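Local coordinates for methionine gamma-lyase (Trichomonas vaginalis, PDB 1PFF), which belongs to the Cys/Met metabolism family of pyridoxal-phosphate-dependent enzymes and is built on the fold shared by the PLP-dependent aminotransferase clan, at residues A[9-14]-A[129-134]; A[15-20]-A[163-168]; A[29-34]-A[56-61]; A[253-258]-A[302-307]; A[266-271]-A[320-325]. All blocks are in the same frame, centred on the assembly; numbering follows the deposited sequence.

Contact 1 of 5, residues A[9-14]-A[129-134]; sequences KLEHAE and TNPLDL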
# COMPACT_ATOMS: atom_id res chain seq x y z
N LYS A 9 -23.07 -0.98 10.61
CA LYS A 9 -23.98 -2.12 10.52
C LYS A 9 -23.69 -3.17 11.60
O LYS A 9 -24.61 -3.74 12.19
CB LYS A 9 -23.93 -2.76 9.12
CG LYS A 9 -24.57 -1.92 8.02
CD LYS A 9 -24.60 -2.69 6.68
CE LYS A 9 -25.14 -1.84 5.54
NZ LYS A 9 -25.93 -2.67 4.57
N LEU A 10 -22.41 -3.40 11.87
CA LEU A 10 -22.00 -4.37 12.90
C LEU A 10 -22.44 -3.95 14.30
O LEU A 10 -22.79 -4.80 15.11
CB LEU A 10 -20.48 -4.57 12.87
CG LEU A 10 -19.99 -5.49 11.77
CD1 LEU A 10 -18.52 -5.25 11.53
CD2 LEU A 10 -20.24 -6.95 12.15
N GLU A 11 -22.45 -2.64 14.57
CA GLU A 11 -22.82 -2.14 15.90
C GLU A 11 -24.26 -1.64 15.99
O GLU A 11 -24.69 -1.18 17.06
CB GLU A 11 -21.85 -1.04 16.37
CG GLU A 11 -20.46 -1.54 16.74
CD GLU A 11 -20.39 -2.23 18.11
OE1 GLU A 11 -19.27 -2.35 18.64
OE2 GLU A 11 -21.42 -2.65 18.67
N HIS A 12 -25.01 -1.77 14.89
CA HIS A 12 -26.37 -1.24 14.76
C HIS A 12 -26.43 0.26 15.01
O HIS A 12 -27.42 0.78 15.56
CB HIS A 12 -27.38 -1.99 15.66
CG HIS A 12 -27.14 -3.46 15.73
ND1 HIS A 12 -27.05 -4.14 16.92
CD2 HIS A 12 -26.97 -4.39 14.75
CE1 HIS A 12 -26.85 -5.43 16.68
NE2 HIS A 12 -26.79 -5.60 15.37
N ALA A 13 -25.39 0.95 14.57
CA ALA A 13 -25.28 2.40 14.71
C ALA A 13 -25.83 3.11 13.48
O ALA A 13 -25.88 2.53 12.39
CB ALA A 13 -23.84 2.78 14.92
N GLU A 14 -26.21 4.38 13.64
CA GLU A 14 -26.57 5.23 12.51
C GLU A 14 -25.34 5.59 11.68
O GLU A 14 -25.41 5.68 10.46
CB GLU A 14 -27.23 6.53 13.00
CG GLU A 14 -28.56 6.33 13.71
CD GLU A 14 -29.25 7.62 14.07
OE1 GLU A 14 -28.87 8.72 13.57
OE2 GLU A 14 -30.21 7.54 14.87
N THR A 129 -20.79 -8.19 21.76
CA THR A 129 -21.60 -7.22 22.49
C THR A 129 -21.93 -6.04 21.59
O THR A 129 -21.07 -5.54 20.85
CB THR A 129 -20.83 -6.73 23.75
OG1 THR A 129 -20.63 -7.85 24.63
CG2 THR A 129 -21.66 -5.74 24.60
N ASN A 130 -23.18 -5.57 21.66
CA ASN A 130 -23.57 -4.34 20.97
C ASN A 130 -24.12 -3.34 21.98
O ASN A 130 -25.32 -3.28 22.19
CB ASN A 130 -24.61 -4.65 19.88
CG ASN A 130 -24.08 -5.65 18.87
OD1 ASN A 130 -24.65 -6.74 18.68
ND2 ASN A 130 -22.97 -5.31 18.22
N PRO A 131 -23.23 -2.56 22.61
CA PRO A 131 -23.64 -1.67 23.70
C PRO A 131 -24.73 -0.68 23.30
O PRO A 131 -25.55 -0.31 24.16
CB PRO A 131 -22.34 -0.94 24.09
CG PRO A 131 -21.24 -1.88 23.64
CD PRO A 131 -21.78 -2.47 22.34
N LEU A 132 -24.76 -0.27 22.03
CA LEU A 132 -25.79 0.67 21.55
C LEU A 132 -27.20 0.12 21.73
O LEU A 132 -28.13 0.86 22.02
CB LEU A 132 -25.55 1.08 20.09
CG LEU A 132 -24.24 1.80 19.76
CD1 LEU A 132 -24.24 2.16 18.27
CD2 LEU A 132 -24.02 3.05 20.61
N ASP A 133 -27.34 -1.21 21.58
CA ASP A 133 -28.61 -1.92 21.76
C ASP A 133 -29.14 -1.75 23.18
O ASP A 133 -30.35 -1.82 23.42
CB ASP A 133 -28.43 -3.42 21.52
CG ASP A 133 -28.20 -3.76 20.06
OD1 ASP A 133 -27.46 -3.05 19.35
OD2 ASP A 133 -28.71 -4.76 19.53
N LEU A 134 -28.21 -1.54 24.11
CA LEU A 134 -28.54 -1.39 25.52
C LEU A 134 -28.63 0.07 25.98
O LEU A 134 -28.69 0.34 27.18
CB LEU A 134 -27.53 -2.17 26.37
CG LEU A 134 -27.44 -3.66 26.02
CD1 LEU A 134 -26.30 -4.29 26.83
CD2 LEU A 134 -28.77 -4.37 26.26
O HOH W 1 -23.62 -1.40 19.56
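Leu-10 meets the loop 129-134 through its carbonyl, with Leu-10 O 3.2 Å from Asn-130 ND2, while its side chain lies against Pro-126 and Ile-127 of helix 125-128. The next residue, Glu-11, bends at chi2 (-78°), which swings CD round, and its OE2 meets Asn-130. Asn-130 ND2 donates to Glu-11 OE2 over 3.1 Å in an almost linear bond (172°); the oxygen lies in the amide plane, but the donor stands above the carboxylate plane, and the two flat groups are close to perpendicular (83°). A water donates to both Glu-11 OE2 and Glu-11 O and accepts from Leu-132 N at 2.9 Å, bridging helix end and 3-10 turn. Because Glu-11 OE1 is bound by His-141 and Asn-121, both oxygens of this buried carboxylate are held; Asn-130 ND2 has a further acceptor in Pro-126 O. Helix 2-11 finishes here in a Schellman motif, and the loop it meets leads into strand 138-142 of the large mixed sheet. His-12, the positive-phi residue of that motif, points its CB at the loop. Its ND1 donates to Asp-133 OD1 at 2.7 Å, in the ring plane and onto the syn lone pair, a His-carboxylate bond near the protein surface. On the same imidazole, His-12 CE1 approaches Asn-130 OD1 obliquely at 3.2 Å. Ala-13 follows with an apolar touch, its CB 3.4 Å from Leu-132 CD1. That methyl also lies 3.6 Å from Glu-11 O, and the leucine side chain packs on Val-139.

Contact 2 of 5, residues A[15-20]-A[163-168]; sequences ACAATA and DIIAKV. With EDO (1,2-ethanediol), chain M.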
# COMPACT_ATOMS: atom_id res chain seq x y z
N ALA A 15 -24.22 5.81 12.36
CA ALA A 15 -23.01 6.29 11.70
C ALA A 15 -21.74 5.88 12.43
O ALA A 15 -21.77 5.48 13.60
CB ALA A 15 -23.07 7.84 11.54
N CYS A 16 -20.62 5.98 11.73
CA CYS A 16 -19.34 5.66 12.33
C CYS A 16 -18.26 6.59 11.79
O CYS A 16 -18.34 7.05 10.65
CB CYS A 16 -19.01 4.19 12.07
SG CYS A 16 -17.29 3.72 12.34
N ALA A 17 -17.28 6.89 12.64
CA ALA A 17 -16.11 7.68 12.28
C ALA A 17 -14.87 6.86 12.58
O ALA A 17 -14.67 6.41 13.71
CB ALA A 17 -16.09 8.99 13.09
N ALA A 18 -14.06 6.62 11.55
CA ALA A 18 -12.78 5.95 11.70
C ALA A 18 -11.70 6.95 12.11
O ALA A 18 -11.73 8.11 11.69
CB ALA A 18 -12.40 5.24 10.41
N THR A 19 -10.77 6.51 12.95
CA THR A 19 -9.68 7.35 13.47
C THR A 19 -8.31 6.68 13.37
O THR A 19 -8.19 5.50 13.02
CB THR A 19 -9.91 7.71 14.95
OG1 THR A 19 -9.91 6.50 15.73
CG2 THR A 19 -11.30 8.34 15.19
N ALA A 20 -7.27 7.44 13.73
CA ALA A 20 -5.88 7.00 13.64
C ALA A 20 -5.51 5.92 14.64
O ALA A 20 -4.52 5.20 14.45
CB ALA A 20 -4.95 8.17 13.80
N ASP A 163 -25.93 12.60 14.14
CA ASP A 163 -25.63 13.95 14.60
C ASP A 163 -24.42 14.03 15.54
O ASP A 163 -23.62 14.96 15.43
CB ASP A 163 -26.89 14.67 15.13
CG ASP A 163 -27.41 14.11 16.45
OD1 ASP A 163 -27.02 13.00 16.88
OD2 ASP A 163 -28.25 14.74 17.14
N ILE A 164 -24.26 13.04 16.41
CA ILE A 164 -23.05 12.91 17.23
C ILE A 164 -21.80 12.67 16.37
O ILE A 164 -20.80 13.37 16.52
CB ILE A 164 -23.20 11.79 18.30
CG1 ILE A 164 -24.20 12.22 19.39
CG2 ILE A 164 -21.84 11.46 18.94
CD1 ILE A 164 -24.63 11.11 20.32
N ILE A 165 -21.87 11.70 15.45
CA ILE A 165 -20.74 11.41 14.56
C ILE A 165 -20.36 12.59 13.68
O ILE A 165 -19.18 12.79 13.38
CB ILE A 165 -21.01 10.15 13.70
CG1 ILE A 165 -21.06 8.89 14.58
CG2 ILE A 165 -19.94 10.03 12.59
CD1 ILE A 165 -19.85 8.73 15.52
N ALA A 166 -21.35 13.38 13.25
CA ALA A 166 -21.08 14.63 12.54
C ALA A 166 -20.11 15.53 13.32
O ALA A 166 -19.17 16.05 12.75
CB ALA A 166 -22.37 15.38 12.23
N LYS A 167 -20.35 15.69 14.62
CA LYS A 167 -19.49 16.51 15.50
C LYS A 167 -18.15 15.85 15.79
O LYS A 167 -17.11 16.52 15.84
CB LYS A 167 -20.22 16.81 16.82
CG LYS A 167 -21.37 17.80 16.67
CD LYS A 167 -21.87 18.25 18.04
CE LYS A 167 -22.90 19.36 17.90
NZ LYS A 167 -23.83 19.41 19.07
N VAL A 168 -18.16 14.53 15.99
CA VAL A 168 -16.93 13.77 16.19
C VAL A 168 -15.99 13.99 15.00
O VAL A 168 -14.80 14.23 15.19
CB VAL A 168 -17.21 12.25 16.42
CG1 VAL A 168 -15.90 11.42 16.39
CG2 VAL A 168 -17.95 12.03 17.74
C1 EDO M . -25.71 21.19 22.31
O1 EDO M . -25.09 21.94 21.27
C2 EDO M . -25.33 19.72 22.19
O2 EDO M . -23.92 19.58 22.29
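Ile-165 holds its CG1 anti to the carbonyl carbon and its CG2 anti to the backbone N (chi1 -67°), which brings both branches to strand 15-19; Val-168, one helical turn later, directs CG1 at the same strand by setting it anti to its own N (chi1 170°). Ala-15 and Ala-17, alternate residues whose CB atoms point to the helix, receive them. Ala-15 CB lies 3.8 Å from Ile-165 CB and about as far from CG1, and that CG1 rests 3.6 Å from Ala-15 O. The other branch, Ile-165 CG2, touches the Cys-16 carbonyl, 3.9 Å from Cys-16 O, and reaches Ala-17 CB at 4.0 Å. Ala-17 CB is thus shared, since Val-168 CG1 touches it at 4.1 Å. The axes of the two short segments come within 7.8 Å and run nearly parallel, 17° apart. Strand 15-19 is the outermost strand, within this chain, of the large mixed sheet and pairs antiparallel with 156-160, which leads directly into helix 162-177. Cys-16 points the other way, to Glu-4 and Ile-7 of helix 2-11, so helices pack against both faces of this strand. Beyond its end, Ala-20 packs on Ala-20 of the second subunit. No hydrogen bond joins the two segments: the strand spends backbone polar groups of Ala-15, Ala-17 and Thr-19 on its neighbour 156-160, and what it offers the helix is mostly methyl groups and peptide surface. Cohesion here therefore rests on dispersion and on the burial of hydrocarbon, with short alanine side chains allowing the helix to lie close.

Contact 3 of 5, residues A[29-34]-A[56-61]; sequences SVWTFL and HQLRKF. With EDO (1,2-ethanediol), chain O.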
# COMPACT_ATOMS: atom_id res chain seq x y z
N SER A 29 -14.07 11.58 20.85
CA SER A 29 -15.38 11.53 21.49
C SER A 29 -15.40 12.46 22.71
O SER A 29 -16.22 13.39 22.78
CB SER A 29 -15.73 10.09 21.87
OG SER A 29 -15.86 9.27 20.72
N VAL A 30 -14.49 12.25 23.66
CA VAL A 30 -14.54 13.01 24.92
C VAL A 30 -14.24 14.51 24.80
O VAL A 30 -14.99 15.32 25.35
CB VAL A 30 -13.72 12.36 26.09
CG1 VAL A 30 -14.17 10.92 26.33
CG2 VAL A 30 -12.21 12.44 25.86
N TRP A 31 -13.17 14.89 24.09
CA TRP A 31 -12.86 16.32 23.98
C TRP A 31 -13.99 17.08 23.26
O TRP A 31 -14.26 18.23 23.58
CB TRP A 31 -11.55 16.57 23.23
CG TRP A 31 -10.26 16.12 23.89
CD1 TRP A 31 -9.46 15.08 23.49
CD2 TRP A 31 -9.59 16.73 25.00
NE1 TRP A 31 -8.35 14.99 24.30
CE2 TRP A 31 -8.41 15.98 25.25
CE3 TRP A 31 -9.88 17.82 25.84
CZ2 TRP A 31 -7.51 16.30 26.28
CZ3 TRP A 31 -8.98 18.13 26.87
CH2 TRP A 31 -7.81 17.37 27.07
N THR A 32 -14.63 16.43 22.29
CA THR A 32 -15.71 17.06 21.53
C THR A 32 -16.90 17.49 22.41
O THR A 32 -17.52 18.53 22.16
CB THR A 32 -16.21 16.09 20.43
OG1 THR A 32 -15.15 15.87 19.49
CG2 THR A 32 -17.31 16.73 19.59
N PHE A 33 -17.20 16.69 23.42
CA PHE A 33 -18.43 16.85 24.19
C PHE A 33 -18.22 17.37 25.61
O PHE A 33 -19.15 17.39 26.44
CB PHE A 33 -19.26 15.56 24.15
CG PHE A 33 -19.75 15.21 22.76
CD1 PHE A 33 -19.19 14.14 22.06
CD2 PHE A 33 -20.71 15.99 22.14
CE1 PHE A 33 -19.61 13.84 20.75
CE2 PHE A 33 -21.15 15.69 20.84
CZ PHE A 33 -20.59 14.62 20.15
N LEU A 34 -17.00 17.82 25.87
CA LEU A 34 -16.64 18.42 27.15
C LEU A 34 -16.19 19.86 26.96
O LEU A 34 -15.88 20.27 25.84
CB LEU A 34 -15.53 17.61 27.85
CG LEU A 34 -15.91 16.22 28.37
CD1 LEU A 34 -14.67 15.47 28.88
CD2 LEU A 34 -17.03 16.25 29.45
N HIS A 56 -4.86 13.23 33.99
CA HIS A 56 -3.94 14.36 33.87
C HIS A 56 -4.45 15.42 32.89
O HIS A 56 -4.48 16.60 33.23
CB HIS A 56 -2.53 13.90 33.49
CG HIS A 56 -1.96 12.84 34.39
ND1 HIS A 56 -1.68 13.06 35.72
CD2 HIS A 56 -1.61 11.56 34.14
CE1 HIS A 56 -1.19 11.96 36.26
NE2 HIS A 56 -1.14 11.03 35.32
N GLN A 57 -4.86 15.00 31.69
CA GLN A 57 -5.16 15.94 30.61
C GLN A 57 -6.50 16.68 30.73
O GLN A 57 -6.55 17.91 30.66
CB GLN A 57 -5.02 15.26 29.24
CG GLN A 57 -3.68 14.52 29.05
CD GLN A 57 -2.46 15.44 29.15
OE1 GLN A 57 -2.57 16.67 29.05
NE2 GLN A 57 -1.28 14.84 29.34
N LEU A 58 -7.59 15.94 30.92
CA LEU A 58 -8.89 16.56 31.12
C LEU A 58 -8.84 17.52 32.32
O LEU A 58 -9.29 18.67 32.24
CB LEU A 58 -9.99 15.51 31.28
CG LEU A 58 -10.35 14.65 30.06
CD1 LEU A 58 -11.53 13.75 30.37
CD2 LEU A 58 -10.64 15.50 28.82
N ARG A 59 -8.27 17.05 33.43
CA ARG A 59 -8.20 17.83 34.67
C ARG A 59 -7.44 19.15 34.55
O ARG A 59 -7.81 20.12 35.19
CB ARG A 59 -7.59 16.99 35.80
CG ARG A 59 -8.54 15.96 36.40
CD ARG A 59 -7.98 15.27 37.64
NE ARG A 59 -8.99 14.45 38.31
CZ ARG A 59 -8.72 13.35 39.00
NH1 ARG A 59 -7.47 12.91 39.12
NH2 ARG A 59 -9.70 12.69 39.58
N LYS A 60 -6.37 19.18 33.74
CA LYS A 60 -5.60 20.41 33.58
C LYS A 60 -6.33 21.44 32.71
O LYS A 60 -5.98 22.62 32.73
CB LYS A 60 -4.17 20.14 33.06
CG LYS A 60 -4.10 19.82 31.58
CD LYS A 60 -2.65 19.67 31.08
CE LYS A 60 -2.66 19.74 29.56
NZ LYS A 60 -1.36 19.45 28.93
N PHE A 61 -7.32 20.98 31.95
CA PHE A 61 -8.21 21.88 31.20
C PHE A 61 -9.57 22.10 31.87
O PHE A 61 -10.57 22.37 31.20
CB PHE A 61 -8.38 21.38 29.75
CG PHE A 61 -7.15 21.56 28.92
CD1 PHE A 61 -6.67 22.84 28.61
CD2 PHE A 61 -6.43 20.46 28.48
CE1 PHE A 61 -5.51 23.01 27.86
CE2 PHE A 61 -5.27 20.62 27.71
CZ PHE A 61 -4.80 21.90 27.41
C1 EDO O . -11.72 16.39 41.43
O1 EDO O . -12.88 15.57 41.47
C2 EDO O . -11.59 17.08 40.07
O2 EDO O . -11.04 16.18 39.13
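At the interface with the second subunit, the end of helix 22-33 packs on the end of helix 48-60, with Trp-31 set against Leu-58 and Phe-61. Trp-31 holds CG anti to its carbonyl carbon (chi1 -67°), and Leu-58 CD2 sits over one face of the indole in a CH-pi contact, 3.7 Å from the centroid of the six-membered ring. The other methyl of this leucine, CD1, meets Leu-34 CD1 at 3.9 Å, the two side chains crossing at about a right angle. Helix 48-60 forms the connection between the adjacent parallel strands 39-43 and 64-68, a beta-alpha-beta unit of the large sheet, and the helix before it, 22-33, is its partner here. At the far corner of the indole, Trp-31 CH2 touches Phe-61 CD2 at 3.7 Å; the rings stand obliquely, planes 76° apart and centroids separated by 5.8 Å. Gln-57 O lies at the indole edge, 3.8 Å from Trp-31 CH2, and Gln-57 CB adds an apolar touch to CZ2. The indole N-H is used across the subunit boundary: Trp-31 NE1 donates to Ile-176 O of the second subunit, whose Phe-61 also stacks edge-to-face with Trp-31. Lys-60 NZ of the second subunit reaches Trp-31 O.

Contact 4 of 5, residues A[253-258]-A[302-307]; sequences DGLEKA and LTDNLI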
# COMPACT_ATOMS: atom_id res chain seq x y z
N ASP A 253 1.89 -17.84 42.01
CA ASP A 253 2.42 -17.46 43.30
C ASP A 253 3.66 -16.59 43.14
O ASP A 253 4.78 -17.06 43.32
CB ASP A 253 2.73 -18.72 44.09
CG ASP A 253 2.92 -18.46 45.56
OD1 ASP A 253 2.70 -17.31 46.01
OD2 ASP A 253 3.28 -19.36 46.34
N GLY A 254 3.46 -15.31 42.81
CA GLY A 254 4.56 -14.35 42.80
C GLY A 254 5.19 -14.03 41.46
O GLY A 254 5.08 -14.78 40.50
N LEU A 255 5.90 -12.89 41.42
CA LEU A 255 6.51 -12.39 40.19
C LEU A 255 7.52 -13.35 39.57
O LEU A 255 7.56 -13.54 38.34
CB LEU A 255 7.17 -11.03 40.45
CG LEU A 255 7.80 -10.31 39.26
CD1 LEU A 255 7.62 -8.80 39.40
CD2 LEU A 255 9.28 -10.68 39.10
N GLU A 256 8.36 -13.93 40.42
CA GLU A 256 9.43 -14.82 39.97
C GLU A 256 8.86 -16.07 39.29
O GLU A 256 9.42 -16.54 38.30
CB GLU A 256 10.35 -15.16 41.13
CG GLU A 256 11.31 -14.02 41.50
CD GLU A 256 10.63 -12.88 42.27
OE1 GLU A 256 9.55 -13.10 42.86
OE2 GLU A 256 11.20 -11.77 42.27
N LYS A 257 7.76 -16.58 39.82
CA LYS A 257 7.05 -17.72 39.21
C LYS A 257 6.46 -17.35 37.85
O LYS A 257 6.52 -18.14 36.90
CB LYS A 257 5.97 -18.26 40.15
CG LYS A 257 6.53 -19.03 41.34
CD LYS A 257 5.50 -20.00 41.92
CE LYS A 257 5.94 -20.57 43.27
NZ LYS A 257 7.23 -21.32 43.18
N ALA A 258 5.90 -16.15 37.75
CA ALA A 258 5.40 -15.63 36.47
C ALA A 258 6.50 -15.56 35.42
O ALA A 258 6.31 -16.01 34.29
CB ALA A 258 4.73 -14.27 36.66
N LEU A 302 -3.53 -3.77 39.80
CA LEU A 302 -2.51 -4.55 39.11
C LEU A 302 -1.44 -5.04 40.09
O LEU A 302 -0.69 -4.23 40.63
CB LEU A 302 -1.87 -3.72 37.98
CG LEU A 302 -0.77 -4.43 37.18
CD1 LEU A 302 -1.32 -5.68 36.50
CD2 LEU A 302 -0.12 -3.49 36.16
N THR A 303 -1.39 -6.35 40.32
CA THR A 303 -0.39 -6.92 41.23
C THR A 303 0.73 -7.58 40.45
O THR A 303 0.62 -7.78 39.23
CB THR A 303 -1.00 -7.98 42.18
OG1 THR A 303 -1.23 -9.20 41.46
CG2 THR A 303 -2.37 -7.57 42.70
N ASP A 304 1.79 -7.94 41.17
CA ASP A 304 2.94 -8.65 40.62
C ASP A 304 2.65 -10.13 40.37
O ASP A 304 3.51 -10.83 39.84
CB ASP A 304 4.15 -8.51 41.55
CG ASP A 304 4.79 -7.13 41.51
OD1 ASP A 304 4.27 -6.21 40.83
OD2 ASP A 304 5.83 -6.88 42.14
N ASN A 305 1.46 -10.59 40.76
CA ASN A 305 1.04 -11.97 40.51
C ASN A 305 0.46 -12.17 39.10
O ASN A 305 0.41 -13.30 38.61
CB ASN A 305 -0.03 -12.41 41.52
CG ASN A 305 0.45 -12.38 42.97
OD1 ASN A 305 -0.33 -12.06 43.87
ND2 ASN A 305 1.71 -12.75 43.20
N LEU A 306 0.02 -11.08 38.48
CA LEU A 306 -0.88 -11.14 37.32
C LEU A 306 -0.22 -11.40 35.96
O LEU A 306 0.70 -10.70 35.57
CB LEU A 306 -1.75 -9.88 37.23
CG LEU A 306 -2.96 -10.03 36.30
CD1 LEU A 306 -4.08 -10.82 36.98
CD2 LEU A 306 -3.45 -8.66 35.84
N ILE A 307 -0.73 -12.41 35.26
CA ILE A 307 -0.38 -12.68 33.86
C ILE A 307 -1.62 -12.41 33.00
O ILE A 307 -2.73 -12.81 33.35
CB ILE A 307 0.10 -14.14 33.68
CG1 ILE A 307 1.43 -14.37 34.39
CG2 ILE A 307 0.24 -14.48 32.19
CD1 ILE A 307 1.79 -15.83 34.62
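Asp-304, Ala-258 and Leu-255 bury the most surface in this contact. The isobutyl group of Leu-255 lies obliquely across Asp-304: CG is anti to the backbone N (chi1 -177°), and from it CD1 comes 3.8 Å from Asp-304 OD2, while CB stays 4.1 Å from Asp-304 CB. The backbone meets too, Leu-255 CA making a CA-H...O contact of 3.4 Å to Asp-304 O. The leucine methyl touches the carboxylate at OD2, while Asp-304 OD1 forms a salt bridge with Arg-297. Asp-304 itself rides on a type I beta turn from Thr-303 to Leu-306, which also holds an ST turn in which Asn-305 N donates to Thr-303 OG1 at 3.1 Å. This turn feeds strand 306-310 of the smaller C-terminal sheet, paired antiparallel with 247-251, and helix 255-263, which follows 247-251 in the chain, begins beside it. Gly-254, at the N-cap, takes a positive phi (99°), a conformation in which a CB would press on the preceding carbonyl oxygen. One turn into the helix, Ala-258 points CB at the strand and touches Ile-307 CD1 at 3.9 Å, with Ile-307 CG1 at 4.0 Å; Ile-307 also packs on Phe-250 of the neighbouring strand.

Contact 5 of 5, residues A[266-271]-A[320-325]; sequences HVVSLA and IDDLKQ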
# COMPACT_ATOMS: atom_id res chain seq x y z
N HIS A 266 6.03 -20.98 24.28
CA HIS A 266 6.61 -21.12 22.95
C HIS A 266 5.58 -20.73 21.89
O HIS A 266 5.77 -19.75 21.17
CB HIS A 266 7.16 -22.54 22.76
CG HIS A 266 8.10 -22.98 23.84
ND1 HIS A 266 9.47 -22.89 23.72
CD2 HIS A 266 7.87 -23.50 25.07
CE1 HIS A 266 10.05 -23.34 24.83
NE2 HIS A 266 9.09 -23.72 25.66
N VAL A 267 4.48 -21.49 21.82
CA VAL A 267 3.39 -21.24 20.87
C VAL A 267 2.67 -19.94 21.21
O VAL A 267 2.34 -19.13 20.33
CB VAL A 267 2.40 -22.43 20.85
CG1 VAL A 267 1.13 -22.10 20.07
CG2 VAL A 267 3.07 -23.67 20.29
N VAL A 268 2.44 -19.74 22.51
CA VAL A 268 1.99 -18.45 23.02
C VAL A 268 3.22 -17.53 23.16
O VAL A 268 4.16 -17.85 23.89
CB VAL A 268 1.28 -18.64 24.38
CG1 VAL A 268 0.74 -17.33 24.90
CG2 VAL A 268 0.16 -19.68 24.26
N SER A 269 3.23 -16.41 22.44
CA SER A 269 4.41 -15.53 22.42
C SER A 269 4.29 -14.35 23.39
O SER A 269 3.20 -13.86 23.66
CB SER A 269 4.68 -15.01 21.01
OG SER A 269 4.53 -16.04 20.05
N LEU A 270 5.44 -13.90 23.90
CA LEU A 270 5.50 -12.70 24.72
C LEU A 270 5.22 -11.46 23.86
O LEU A 270 5.65 -11.39 22.70
CB LEU A 270 6.87 -12.57 25.41
CG LEU A 270 7.37 -13.71 26.30
CD1 LEU A 270 8.72 -13.34 26.93
CD2 LEU A 270 6.38 -14.07 27.38
N ALA A 271 4.49 -10.51 24.44
CA ALA A 271 4.11 -9.30 23.73
C ALA A 271 3.76 -8.20 24.72
O ALA A 271 3.19 -8.47 25.78
CB ALA A 271 2.92 -9.57 22.81
N ILE A 320 -3.05 -25.21 24.97
CA ILE A 320 -3.08 -25.86 26.28
C ILE A 320 -1.76 -26.61 26.54
O ILE A 320 -1.20 -26.50 27.63
CB ILE A 320 -4.34 -26.77 26.44
CG1 ILE A 320 -5.61 -25.90 26.52
CG2 ILE A 320 -4.24 -27.64 27.70
CD1 ILE A 320 -6.93 -26.68 26.38
N ASP A 321 -1.27 -27.33 25.54
CA ASP A 321 -0.00 -28.07 25.67
C ASP A 321 1.15 -27.16 26.10
O ASP A 321 1.92 -27.50 26.99
CB ASP A 321 0.35 -28.79 24.35
CG ASP A 321 -0.53 -30.00 24.10
OD1 ASP A 321 -1.28 -30.40 25.02
OD2 ASP A 321 -0.55 -30.63 23.01
N ASP A 322 1.25 -25.99 25.46
CA ASP A 322 2.29 -25.00 25.73
C ASP A 322 2.23 -24.50 27.18
O ASP A 322 3.25 -24.49 27.88
CB ASP A 322 2.12 -23.82 24.77
CG ASP A 322 3.30 -22.86 24.77
OD1 ASP A 322 4.41 -23.24 25.18
OD2 ASP A 322 3.21 -21.69 24.35
N LEU A 323 1.04 -24.11 27.61
CA LEU A 323 0.86 -23.55 28.94
C LEU A 323 1.08 -24.60 30.03
O LEU A 323 1.67 -24.30 31.07
CB LEU A 323 -0.52 -22.91 29.08
CG LEU A 323 -0.77 -21.66 28.24
CD1 LEU A 323 -2.25 -21.32 28.25
CD2 LEU A 323 0.05 -20.46 28.72
N LYS A 324 0.61 -25.82 29.78
CA LYS A 324 0.74 -26.92 30.74
C LYS A 324 2.21 -27.21 31.05
O LYS A 324 2.58 -27.35 32.21
CB LYS A 324 0.04 -28.18 30.22
CG LYS A 324 -0.12 -29.27 31.26
CD LYS A 324 -0.38 -30.62 30.62
CE LYS A 324 -0.86 -31.65 31.64
NZ LYS A 324 -1.02 -31.08 33.01
N GLN A 325 3.03 -27.28 30.00
CA GLN A 325 4.47 -27.50 30.14
C GLN A 325 5.13 -26.38 30.96
O GLN A 325 5.95 -26.66 31.85
CB GLN A 325 5.11 -27.63 28.75
CG GLN A 325 6.62 -27.83 28.77
CD GLN A 325 7.39 -26.51 28.85
OE1 GLN A 325 6.98 -25.50 28.28
NE2 GLN A 325 8.51 -26.52 29.56
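Asp-322 reaches from helix 316-328 to the backbone of His-266 to Val-268, and its carboxylate accepts from the amides of His-266 and Val-268. Its CG is anti to its own backbone N, directed to the 266-268 backbone. His-266 N splits its donation between the two oxygens: it lies 2.9 Å from Asp-322 OD1 (154°) and also 2.9 Å from Asp-322 OD2 (142°), meeting each on its syn lone pair. Asp-322 OD2 accepts a second bond from Val-268 N, 2.8 Å long and near linear (167°), arriving nearly along the C-O direction. The intervening Val-267 N is also 2.8 Å from Asp-322 OD2. The carboxylate thus gathers amides of the bend that leads into strand 269-270, an outermost strand, within this chain, of the C-terminal sheet, and ties that bend to the helix packed on the sheet. Asp-322 is buried, and such amide donors probably favour its charged form. Carbon atoms also touch the oxygens: Val-268 CB stands 3.6 Å from Asp-322 OD2, and the His-266 ring brings its edge up, CD2 being 3.5 Å from Asp-322 OD1 in the ring plane. Val-268 further packs on Ile-281 and Leu-309 of adjoining strands, and Leu-323 touches that same Leu-309 while lying against Val-210 and Phe-213 of helix 183-216.

The contacts fall into two groups. Contacts 1, 2 and 3 belong to the large mixed sheet and its helices: 1 and 2, with centres about 14 Å apart, use consecutive segments at helix 2-11 and strand 15-19, and their second segments follow in the same order. Contact 3 is closed within the chain both of them span, its centre about 17 Å from that of contact 2, which it touches where Phe-33 packs on Ile-164 and Val-168. Contacts 4 and 5 come later and alternate along the chain, sharing the smaller sheet with centres about 17 Å apart. Centres of contacts in different groups are about 34 to 40 Å apart, one group round each sheet; contact 3, and contact 2 at Ala-20, also meet the second subunit.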